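PDB 6IXZ: sortase family protein, which probably acts as a class C sortase, a membrane-anchored cysteine transpeptidase of the kind that joins pilin subunits into pili. Local coordinates for residues T10-T15 against V60-I64. Numbering follows the deposited sequence.
Sequences TISDYT and VLGYI
One face of the Tyr14 ring covers the CA of Gly62, which sits 3.5 Å from the centroid of the Tyr14 ring, a CH-pi contact. With CG anti to the backbone N (chi1 160°), the ring leaves the helix toward the strand and reaches across its main chain. Glycine suits the place twice over: Gly62 has no CB, so its CA can lie over the ring, and its backbone takes a conformation that residues with a CB seldom adopt. At the far end Tyr14 OH comes within 3.3 Å of Leu61 O and has a weak hydrogen bond with Leu136 N, so the polar tip of a buried ring lies among backbone groups. Nearer the helix, the branched Val60 puts CG2 3.6 Å from Tyr14 CD1, while its other methyl, CG1, meets Thr10 CG2 at 4.1 Å. The Thr10 rotamer sets CG2 anti to the backbone N, while OG1 is hydrogen-bonded to Phe6 O one turn earlier. Next along the strand, Tyr63 is met by Ile11: CG2 of Ile11 lies over one face of the Tyr63 ring, and Ile11 CD1, at the end of an extended chain (chi2 -180°), touches Tyr63 CB at 3.9 Å. Tyr14 CD2 lies at the edge of the Tyr63 ring, a loose 4.4 Å from Tyr63 CD2; that ring also stacks with His134 of the neighbouring strand. Thr15 OG1 bonds back to Ile11 O (3.1 Å). The N-terminal helix 5-18 thus packs on strand 60-66 of the sortase beta-fold, away from the predicted catalytic residues, through apolar and aromatic contacts whose fit depends on shape more than on charge.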
loop_
_atom_site.group_PDB
_atom_site.type_symbol
_atom_site.label_atom_id
_atom_site.label_comp_id
_atom_site.label_asym_id
_atom_site.label_seq_id
_atom_site.Cartn_x
_atom_site.Cartn_y
_atom_site.Cartn_z
ATOM N N THR A 10 -13.995 7.017 5.821
ATOM C CA THR A 10 -12.582 7.079 6.126
ATOM C C THR A 10 -11.845 7.888 5.078
ATOM O O THR A 10 -11.060 8.773 5.407
ATOM C CB THR A 10 -11.994 5.675 6.246
ATOM O OG1 THR A 10 -12.585 5.015 7.390
ATOM C CG2 THR A 10 -10.476 5.756 6.456
ATOM N N ILE A 11 -12.154 7.662 3.816
ATOM C CA ILE A 11 -11.467 8.413 2.774
ATOM C C ILE A 11 -11.777 9.896 2.884
ATOM O O ILE A 11 -10.903 10.740 2.690
ATOM C CB ILE A 11 -11.821 7.906 1.374
ATOM C CG1 ILE A 11 -11.185 6.518 1.153
ATOM C CG2 ILE A 11 -11.337 8.910 0.336
ATOM C CD1 ILE A 11 -11.448 5.895 -0.209
ATOM N N SER A 12 -13.038 10.215 3.165
ATOM C CA SER A 12 -13.470 11.612 3.326
ATOM C C SER A 12 -12.730 12.338 4.446
ATOM O O SER A 12 -12.194 13.421 4.241
ATOM C CB SER A 12 -14.981 11.670 3.596
ATOM O OG SER A 12 -15.419 13.014 3.692
ATOM N N ASP A 13 -12.732 11.733 5.632
ATOM C CA ASP A 13 -11.970 12.212 6.776
ATOM C C ASP A 13 -10.525 12.516 6.413
ATOM O O ASP A 13 -9.969 13.525 6.844
ATOM C CB ASP A 13 -11.934 11.126 7.861
ATOM C CG ASP A 13 -13.224 10.999 8.597
ATOM O OD1 ASP A 13 -13.308 10.133 9.499
ATOM O OD2 ASP A 13 -14.135 11.788 8.297
ATOM N N TYR A 14 -9.877 11.548 5.766
ATOM C CA TYR A 14 -8.463 11.658 5.440
ATOM C C TYR A 14 -8.216 12.876 4.558
ATOM O O TYR A 14 -7.281 13.633 4.786
ATOM C CB TYR A 14 -7.964 10.416 4.702
ATOM C CG TYR A 14 -6.685 10.681 3.940
ATOM C CD1 TYR A 14 -5.459 10.633 4.587
ATOM C CD2 TYR A 14 -6.711 11.065 2.605
ATOM C CE1 TYR A 14 -4.285 10.962 3.930
ATOM C CE2 TYR A 14 -5.549 11.396 1.938
ATOM C CZ TYR A 14 -4.336 11.359 2.614
ATOM O OH TYR A 14 -3.174 11.641 1.937
ATOM N N THR A 15 -9.059 13.061 3.549
ATOM C CA THR A 15 -8.890 14.177 2.625
ATOM C C THR A 15 -9.064 15.522 3.349
ATOM O O THR A 15 -8.171 16.366 3.353
ATOM C CB THR A 15 -9.884 14.074 1.464
ATOM O OG1 THR A 15 -9.690 12.830 0.774
ATOM C CG2 THR A 15 -9.692 15.228 0.486
ATOM N N VAL A 60 -4.250 6.155 8.685
ATOM C CA VAL A 60 -4.522 6.125 7.256
ATOM C C VAL A 60 -3.639 7.134 6.530
ATOM O O VAL A 60 -3.527 8.292 6.938
ATOM C CB VAL A 60 -6.029 6.265 6.932
ATOM C CG1 VAL A 60 -6.862 6.425 8.189
ATOM C CG2 VAL A 60 -6.331 7.357 5.914
ATOM N N LEU A 61 -3.000 6.656 5.469
ATOM C CA LEU A 61 -1.972 7.379 4.723
ATOM C C LEU A 61 -2.518 7.967 3.419
ATOM O O LEU A 61 -1.839 8.729 2.731
ATOM C CB LEU A 61 -0.856 6.409 4.354
ATOM C CG LEU A 61 -0.289 5.554 5.483
ATOM C CD1 LEU A 61 0.747 4.588 4.927
ATOM C CD2 LEU A 61 0.313 6.455 6.547
ATOM N N GLY A 62 -3.714 7.546 3.044
ATOM C CA GLY A 62 -4.317 8.004 1.815
ATOM C C GLY A 62 -5.230 6.934 1.270
ATOM O O GLY A 62 -5.757 6.113 2.042
ATOM N N TYR A 63 -5.347 6.877 -0.056
ATOM C CA TYR A 63 -6.103 5.812 -0.707
ATOM C C TYR A 63 -5.569 5.354 -2.086
ATOM O O TYR A 63 -4.738 6.005 -2.726
ATOM C CB TYR A 63 -7.568 6.226 -0.838
ATOM C CG TYR A 63 -7.766 7.501 -1.621
ATOM C CD1 TYR A 63 -8.177 7.471 -2.954
ATOM C CD2 TYR A 63 -7.492 8.737 -1.043
ATOM C CE1 TYR A 63 -8.319 8.648 -3.679
ATOM C CE2 TYR A 63 -7.637 9.910 -1.753
ATOM C CZ TYR A 63 -8.080 9.867 -3.053
ATOM O OH TYR A 63 -8.234 11.046 -3.740
ATOM N N ILE A 64 -6.100 4.235 -2.542
ATOM C CA ILE A 64 -5.758 3.682 -3.826
ATOM C C ILE A 64 -6.996 3.669 -4.723
ATOM O O ILE A 64 -8.108 3.396 -4.266
ATOM C CB ILE A 64 -5.163 2.253 -3.683
ATOM C CG1 ILE A 64 -4.804 1.664 -5.043
ATOM C CG2 ILE A 64 -6.117 1.317 -2.936
ATOM C CD1 ILE A 64 -3.876 0.469 -4.955
#